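Local coordinates for 3-oxoacyl-[acyl-carrier-protein] synthase, mitochondrial (Arabidopsis thaliana, PDB 2IX4) that catalyses the condensation steps of mitochondrial fatty acid synthesis, extending acyl chains by two carbons taken from malonyl-ACP, at residues 200-205 with 252-257; 246-251 with 359-364; 319-324 with 350-355. All coordinates share one frame; numbering follows the deposited sequence. Where two conformers were deposited one is given.

Contact 1: residues 200-205 with 252-257; sequences VMVAGG and SGVIVL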
loop_
_atom_site.group_PDB
_atom_site.type_symbol
_atom_site.label_atom_id
_atom_site.label_comp_id
_atom_site.label_asym_id
_atom_site.label_seq_id
_atom_site.Cartn_x
_atom_site.Cartn_y
_atom_site.Cartn_z
ATOM N N VAL A 200 2.940 -17.909 9.867
ATOM C CA VAL A 200 4.228 -17.343 9.462
ATOM C C VAL A 200 3.980 -16.225 8.457
ATOM O O VAL A 200 3.189 -16.387 7.533
ATOM C CB VAL A 200 5.149 -18.405 8.787
ATOM C CG1 VAL A 200 6.504 -17.799 8.424
ATOM C CG2 VAL A 200 5.339 -19.631 9.676
ATOM N N MET A 201 4.653 -15.093 8.641
ATOM C CA MET A 201 4.592 -13.999 7.679
ATOM C C MET A 201 5.992 -13.521 7.313
ATOM O O MET A 201 6.819 -13.246 8.189
ATOM C CB MET A 201 3.766 -12.822 8.218
ATOM C CG MET A 201 2.260 -13.072 8.326
ATOM S SD MET A 201 1.375 -13.245 6.760
ATOM C CE MET A 201 1.493 -11.578 6.085
ATOM N N VAL A 202 6.242 -13.427 6.010
ATOM C CA VAL A 202 7.459 -12.842 5.474
ATOM C C VAL A 202 7.147 -11.373 5.197
ATOM O O VAL A 202 6.412 -11.058 4.261
ATOM C CB VAL A 202 7.901 -13.568 4.183
ATOM C CG1 VAL A 202 9.261 -13.069 3.725
ATOM C CG2 VAL A 202 7.936 -15.081 4.407
ATOM N N ALA A 203 7.693 -10.482 6.022
ATOM C CA ALA A 203 7.266 -9.080 6.028
ATOM C C ALA A 203 8.420 -8.085 6.009
ATOM O O ALA A 203 9.510 -8.370 6.510
ATOM C CB ALA A 203 6.360 -8.812 7.233
ATOM N N GLY A 204 8.169 -6.911 5.434
ATOM C CA GLY A 204 9.172 -5.858 5.406
ATOM C C GLY A 204 8.910 -4.767 4.388
ATOM O O GLY A 204 7.763 -4.419 4.100
ATOM N N GLY A 205 9.991 -4.227 3.843
ATOM C CA GLY A 205 9.909 -3.093 2.937
ATOM C C GLY A 205 11.008 -3.129 1.901
ATOM O O GLY A 205 12.059 -3.740 2.110
ATOM N N SER A 252 16.363 -3.162 0.855
ATOM C CA SER A 252 15.233 -3.907 1.395
ATOM C C SER A 252 15.572 -4.515 2.743
ATOM O O SER A 252 16.711 -4.914 2.989
ATOM C CB SER A 252 14.809 -5.022 0.429
ATOM O OG SER A 252 13.658 -5.706 0.906
ATOM N N GLY A 253 14.565 -4.577 3.605
ATOM C CA GLY A 253 14.650 -5.315 4.854
ATOM C C GLY A 253 13.466 -6.255 4.925
ATOM O O GLY A 253 12.325 -5.848 4.704
ATOM N N VAL A 254 13.739 -7.522 5.203
ATOM C CA VAL A 254 12.688 -8.523 5.309
ATOM C C VAL A 254 12.934 -9.392 6.540
ATOM O O VAL A 254 14.058 -9.849 6.778
ATOM C CB VAL A 254 12.592 -9.397 4.024
ATOM C CG1 VAL A 254 11.638 -10.562 4.228
ATOM C CG2 VAL A 254 12.149 -8.558 2.821
ATOM N N ILE A 255 11.880 -9.598 7.326
ATOM C CA ILE A 255 11.944 -10.507 8.470
ATOM C C ILE A 255 10.924 -11.632 8.353
ATOM O O ILE A 255 9.914 -11.500 7.654
ATOM C CB ILE A 255 11.754 -9.772 9.831
ATOM C CG1 ILE A 255 10.373 -9.111 9.920
ATOM C CG2 ILE A 255 12.868 -8.759 10.047
ATOM C CD1 ILE A 255 10.083 -8.448 11.257
ATOM N N VAL A 256 11.207 -12.741 9.031
ATOM C CA VAL A 256 10.238 -13.815 9.179
ATOM C C VAL A 256 9.603 -13.676 10.557
ATOM O O VAL A 256 10.276 -13.809 11.583
ATOM C CB VAL A 256 10.871 -15.216 9.002
ATOM C CG1 VAL A 256 9.840 -16.310 9.261
ATOM C CG2 VAL A 256 11.452 -15.365 7.604
ATOM N N LEU A 257 8.314 -13.360 10.563
ATOM C CA LEU A 257 7.520 -13.337 11.775
ATOM C C LEU A 257 6.778 -14.658 11.878
ATOM O O LEU A 257 6.335 -15.203 10.865
ATOM C CB LEU A 257 6.508 -12.197 11.719
ATOM C CG LEU A 257 7.012 -10.755 11.723
ATOM C CD1 LEU A 257 5.945 -9.842 11.158
ATOM C CD2 LEU A 257 7.411 -10.325 13.135
#

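Contact 2: residues 246-251 with 359-364; sequences FVIGEG and HLLGAA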
loop_
_atom_site.group_PDB
_atom_site.type_symbol
_atom_site.label_atom_id
_atom_site.label_comp_id
_atom_site.label_asym_id
_atom_site.label_seq_id
_atom_site.Cartn_x
_atom_site.Cartn_y
_atom_site.Cartn_z
ATOM N N PHE A 246 17.431 15.009 3.999
ATOM C CA PHE A 246 17.892 13.623 3.953
ATOM C C PHE A 246 18.609 13.258 2.648
ATOM O O PHE A 246 18.580 14.006 1.671
ATOM C CB PHE A 246 16.785 12.612 4.324
ATOM C CG PHE A 246 15.658 12.511 3.332
ATOM C CD1 PHE A 246 15.755 11.666 2.225
ATOM C CD2 PHE A 246 14.474 13.216 3.533
ATOM C CE1 PHE A 246 14.702 11.546 1.319
ATOM C CE2 PHE A 246 13.417 13.104 2.634
ATOM C CZ PHE A 246 13.531 12.267 1.523
ATOM N N VAL A 247 19.270 12.108 2.668
ATOM C CA VAL A 247 19.963 11.579 1.509
ATOM C C VAL A 247 19.217 10.315 1.119
ATOM O O VAL A 247 19.071 9.414 1.940
ATOM C CB VAL A 247 21.440 11.256 1.844
ATOM C CG1 VAL A 247 22.138 10.617 0.656
ATOM C CG2 VAL A 247 22.181 12.519 2.281
ATOM N N ILE A 248 18.726 10.272 -0.121
ATOM C CA ILE A 248 17.960 9.130 -0.618
ATOM C C ILE A 248 18.847 7.891 -0.634
ATOM O O ILE A 248 19.983 7.939 -1.100
ATOM C CB ILE A 248 17.363 9.376 -2.039
ATOM C CG1 ILE A 248 16.384 10.549 -2.027
ATOM C CG2 ILE A 248 16.618 8.144 -2.548
ATOM C CD1 ILE A 248 15.800 10.887 -3.393
ATOM N N GLY A 249 18.323 6.797 -0.093
ATOM C CA GLY A 249 19.002 5.507 -0.132
ATOM C C GLY A 249 18.103 4.469 -0.774
ATOM O O GLY A 249 16.969 4.765 -1.135
ATOM N N GLU A 250 18.607 3.246 -0.911
ATOM C CA GLU A 250 17.840 2.161 -1.517
ATOM C C GLU A 250 18.149 0.833 -0.832
ATOM O O GLU A 250 19.202 0.675 -0.213
ATOM C CB GLU A 250 18.156 2.052 -3.015
ATOM C CG GLU A 250 19.629 1.768 -3.306
ATOM C CD GLU A 250 19.907 1.392 -4.747
ATOM O OE1 GLU A 250 18.948 1.124 -5.505
ATOM O OE2 GLU A 250 21.097 1.360 -5.123
ATOM N N GLY A 251 17.227 -0.115 -0.951
ATOM C CA GLY A 251 17.460 -1.474 -0.463
ATOM C C GLY A 251 16.195 -2.131 0.037
ATOM O O GLY A 251 15.088 -1.713 -0.305
ATOM N N HIS A 359 18.333 7.563 3.796
ATOM C CA HIS A 359 16.904 7.319 3.952
ATOM C C HIS A 359 16.429 6.275 2.939
ATOM O O HIS A 359 16.278 6.576 1.749
ATOM C CB HIS A 359 16.118 8.623 3.788
ATOM C CG HIS A 359 14.716 8.558 4.312
ATOM N ND1 HIS A 359 14.051 7.369 4.526
ATOM C CD2 HIS A 359 13.842 9.540 4.635
ATOM C CE1 HIS A 359 12.838 7.621 4.982
ATOM N NE2 HIS A 359 12.685 8.930 5.056
ATOM N N LEU A 360 16.192 5.052 3.413
ATOM C CA LEU A 360 15.777 3.952 2.534
ATOM C C LEU A 360 14.289 3.994 2.175
ATOM O O LEU A 360 13.763 3.053 1.575
ATOM C CB LEU A 360 16.149 2.583 3.122
ATOM C CG LEU A 360 17.612 2.202 3.387
ATOM C CD1 LEU A 360 17.769 0.691 3.295
ATOM C CD2 LEU A 360 18.592 2.876 2.444
ATOM N N LEU A 361 13.626 5.086 2.556
ATOM C CA LEU A 361 12.241 5.372 2.179
ATOM C C LEU A 361 11.275 4.255 2.600
ATOM O O LEU A 361 11.081 4.033 3.793
ATOM C CB LEU A 361 12.142 5.721 0.679
ATOM C CG LEU A 361 12.990 6.897 0.149
ATOM C CD1 LEU A 361 12.821 7.067 -1.358
ATOM C CD2 LEU A 361 12.675 8.209 0.861
ATOM N N GLY A 362 10.683 3.554 1.635
ATOM C CA GLY A 362 9.770 2.439 1.924
ATOM C C GLY A 362 10.408 1.272 2.657
ATOM O O GLY A 362 9.714 0.490 3.312
ATOM N N ALA A 363 11.730 1.148 2.546
ATOM C CA ALA A 363 12.464 0.077 3.215
ATOM C C ALA A 363 13.025 0.487 4.578
ATOM O O ALA A 363 13.471 -0.366 5.347
ATOM C CB ALA A 363 13.579 -0.438 2.314
ATOM N N ALA A 364 12.996 1.786 4.870
ATOM C CA ALA A 364 13.593 2.342 6.089
ATOM C C ALA A 364 13.076 1.686 7.368
ATOM O O ALA A 364 13.866 1.284 8.225
ATOM C CB ALA A 364 13.382 3.851 6.144
#

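Contact 3: residues 319-324 with 350-355; sequences AHATST and FSSTKG. With K (potassium ion), chain D.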
loop_
_atom_site.group_PDB
_atom_site.type_symbol
_atom_site.label_atom_id
_atom_site.label_comp_id
_atom_site.label_asym_id
_atom_site.label_seq_id
_atom_site.Cartn_x
_atom_site.Cartn_y
_atom_site.Cartn_z
ATOM N N ALA A 319 15.679 6.037 16.303
ATOM C CA ALA A 319 14.879 7.187 15.869
ATOM C C ALA A 319 14.668 7.205 14.359
ATOM O O ALA A 319 15.455 6.616 13.607
ATOM C CB ALA A 319 15.536 8.487 16.326
ATOM N N HIS A 320 13.595 7.857 13.914
ATOM C CA HIS A 320 13.352 8.020 12.481
ATOM C C HIS A 320 14.329 9.019 11.879
ATOM O O HIS A 320 14.777 8.844 10.743
ATOM C CB HIS A 320 11.903 8.443 12.196
ATOM C CG HIS A 320 11.596 8.589 10.736
ATOM N ND1 HIS A 320 11.638 7.526 9.856
ATOM C CD2 HIS A 320 11.259 9.674 9.999
ATOM C CE1 HIS A 320 11.336 7.950 8.643
ATOM N NE2 HIS A 320 11.101 9.249 8.702
ATOM N N ALA A 321 14.650 10.046 12.669
ATOM C CA ALA A 321 15.501 11.180 12.283
ATOM C C ALA A 321 16.283 10.990 10.985
ATOM O O ALA A 321 17.245 10.219 10.922
ATOM C CB ALA A 321 16.435 11.559 13.430
ATOM N N THR A 322 15.855 11.734 9.967
ATOM C CA THR A 322 16.336 11.591 8.598
ATOM C C THR A 322 17.437 12.587 8.230
ATOM O O THR A 322 17.947 12.551 7.111
ATOM C CB THR A 322 15.177 11.774 7.593
ATOM O OG1 THR A 322 14.617 13.086 7.744
ATOM C CG2 THR A 322 14.087 10.738 7.828
ATOM N N SER A 323 17.802 13.456 9.174
ATOM C CA SER A 323 18.766 14.553 8.958
ATOM C C SER A 323 18.082 15.808 8.396
ATOM O O SER A 323 18.624 16.491 7.521
ATOM C CB SER A 323 19.953 14.120 8.082
ATOM O OG SER A 323 21.007 15.067 8.140
ATOM N N THR A 324 16.890 16.097 8.915
ATOM C CA THR A 324 16.129 17.273 8.506
ATOM C C THR A 324 15.968 18.229 9.683
ATOM O O THR A 324 15.653 17.793 10.792
ATOM C CB THR A 324 14.743 16.887 7.949
ATOM O OG1 THR A 324 14.007 16.160 8.942
ATOM C CG2 THR A 324 14.898 16.022 6.710
ATOM N N PHE A 350 19.553 6.263 22.497
ATOM C CA PHE A 350 18.887 6.452 21.215
ATOM C C PHE A 350 19.839 6.943 20.133
ATOM O O PHE A 350 20.800 7.657 20.412
ATOM C CB PHE A 350 17.655 7.362 21.342
ATOM C CG PHE A 350 17.975 8.784 21.683
ATOM C CD1 PHE A 350 18.029 9.753 20.689
ATOM C CD2 PHE A 350 18.204 9.162 23.003
ATOM C CE1 PHE A 350 18.318 11.076 21.002
ATOM C CE2 PHE A 350 18.496 10.484 23.327
ATOM C CZ PHE A 350 18.553 11.441 22.323
ATOM N N SER A 351 19.564 6.529 18.899
ATOM C CA SER A 351 20.358 6.928 17.747
ATOM C C SER A 351 19.523 6.850 16.482
ATOM O O SER A 351 18.479 6.196 16.461
ATOM C CB SER A 351 21.590 6.028 17.607
ATOM O OG SER A 351 21.215 4.679 17.383
ATOM N N SER A 352 19.982 7.534 15.438
ATOM C CA SER A 352 19.472 7.318 14.091
ATOM C C SER A 352 20.578 6.728 13.228
ATOM O O SER A 352 21.703 7.233 13.221
ATOM C CB SER A 352 18.969 8.614 13.469
ATOM O OG SER A 352 18.660 8.404 12.100
ATOM N N THR A 353 20.252 5.660 12.506
ATOM C CA THR A 353 21.227 4.962 11.672
ATOM C C THR A 353 21.231 5.473 10.225
ATOM O O THR A 353 21.946 4.940 9.368
ATOM C CB THR A 353 21.006 3.431 11.709
ATOM O OG1 THR A 353 19.609 3.143 11.608
ATOM C CG2 THR A 353 21.531 2.851 13.002
ATOM N N LYS A 354 20.454 6.524 9.970
ATOM C CA LYS A 354 20.328 7.100 8.628
ATOM C C LYS A 354 21.564 7.881 8.166
ATOM O O LYS A 354 21.716 8.157 6.975
ATOM C CB LYS A 354 19.063 7.959 8.520
ATOM C CG LYS A 354 17.778 7.134 8.454
ATOM C CD LYS A 354 16.592 7.981 8.017
ATOM C CE LYS A 354 15.332 7.152 7.810
ATOM N NZ LYS A 354 14.806 6.583 9.085
ATOM N N GLY A 355 22.441 8.238 9.100
ATOM C CA GLY A 355 23.747 8.794 8.742
ATOM C C GLY A 355 24.568 7.798 7.932
ATOM O O GLY A 355 25.358 8.193 7.074
HETATM K K K D . 13.614 3.982 13.014
HETATM O O HOH W 1 17.382 5.300 12.295
HETATM O O HOH W 2 12.054 4.876 9.424
#

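Contact 1: residues 200-205 with 252-257
V200 to G205 and S252 to L257 are neighbouring antiparallel strands in the mixed core sheet of a thiolase-type condensing enzyme, running at 157° to each other. M201 and L257, then A203 and I255, form hydrogen-bonded pairs in which each backbone N-H meets its partner's carbonyl; the bond from I255 N to A203 O is 2.8 Å long. The last pair, G205 with G253, is reinforced by a side chain. With OG anti to its own backbone N (chi1 -177°), S252 reaches back and donates to G205 O at 2.8 Å, so that this carbonyl accepts from both S252 OG and G253 N. A small hydroxyl residue suits this strand end because it adds a bond without bulk.

G204 has to be glycine: any CB would run into G253 O and also jam against the carbonyl before it. Its bare CA instead lies 3.2 Å from G253 O, a CA-H...O contact. The branched valines fill one face. V202 CG1 meets V254 CG1 tightly at 3.5 Å, and V200 CG1 lies 3.7 Å from V256 CG1. Helix 87-102 covers V202 and V254 there. On the other face A203 is small enough to let L257 CD1 approach its CB at 4.1 Å, while M201 bends away to pack on A189 and I193 of helix 181-195. That helix follows the predicted active-site C179 closely in sequence, and a sheet lying against the buried helix that follows the nucleophile is typical of the layered thiolase fold.

Contact 2: residues 246-251 with 359-364
V247 O accepts from H359 N at 2.7 Å in a nearly straight bond, and G249 N returns one to H359 O, approaching from above the carbonyl plane. The two bonds flank I248 and make a single backbone bridge, which ties the loop before strand 251-259 to the active-site loop of this thiolase-type enzyme, where H359 is a predicted catalytic residue beside C179. The side chains complete an edge-to-face aromatic pair: H359 CD2 stands 3.6 Å above the centre of the F246 ring, with the planes at 67°. F246 can offer its face because its CG sits between the backbone N and the carbonyl carbon (chi1 68°). L361 CD2 lies over one face of the imidazole and 3.9 Å from F246 CE1, while L361 also touches the bound hexanoic acid. An alanine in place of F246 would probably open a gap beside H359 and L361, leaving the imidazole freer to turn. G249 has no room for a side chain, since a CB would collide with L360 CD2. This methyl packs instead on the backbone beyond, 3.4 Å from E250 N, and farther along A363 CB rests 3.3 Å from G251 O.

Contact 3: residues 319-324 with 350-355
S352 turns its OG anti to the backbone N (chi1 172°), aiming it at A321, while K354 runs out almost extended and bends only at its last torsion (chi4 67°), which swings NZ toward H320. The serine OG donates to A321 O at 2.6 Å, lying in the carbonyl plane. The same hydroxyl oxygen accepts a weak capping bond from K354 N, so one small side chain both holds the 319-324 loop and caps the start of helix 354-357. Beside it A321 CB packs on S352 CB at 3.9 Å, a spacing that suits two short side chains.

K354 NZ donates to H320 O at 2.8 Å, in the carbonyl plane and on a lone pair. Lysine suits this place because its aliphatic chain lies alongside T322, CD 3.7 Å from T322 CG2, and still carries the ammonium to H320 O and to E368, with which it forms a salt bridge. H320, a predicted catalytic residue, has its CG anti to the backbone N, which places the ring on the carbonyl side near K354 NZ; a water lies in the ring plane 2.7 Å from ND1. Its backbone is held too, since E331 accepts from both H320 N and A321 N.

A319 N donates to S351 O at 2.8 Å, carrying on the pairing of the two strands. A319 O, 3.3 Å from the potassium ion, shares it with N318, E368, S414 and N415. The contact lies at the C-terminal ends of parallel strands 316-318 and 349-351, where loops of the thiolase-type ketosynthase bring H320 next to C179 and H359, with E331 of helix 325-339 supporting the histidine loop and E368 of helix 364-378 bridging the lysine and the ion.

In the fold
All three contacts are buried and none lies at the surface, but their chemistry shifts along the fold. Contact 1 is regular sheet, built of repeated backbone bonds and valine packing, whereas contact 2 joins two loops and contact 3 joins a loop to a strand end and helix start, both about the predicted catalytic histidines and rich in single, specific bonds. The segments of contacts 1 and 2 alternate along the chain, G251 running straight into S252, and A363 packs against G205 and S252. Contact 3 falls between the two segments of contact 2 in sequence, and T322 and K354 touch H359. Contacts 1 and 3 do not touch, yet both reach the same mixed sheet, on opposite sides of the chain's centre.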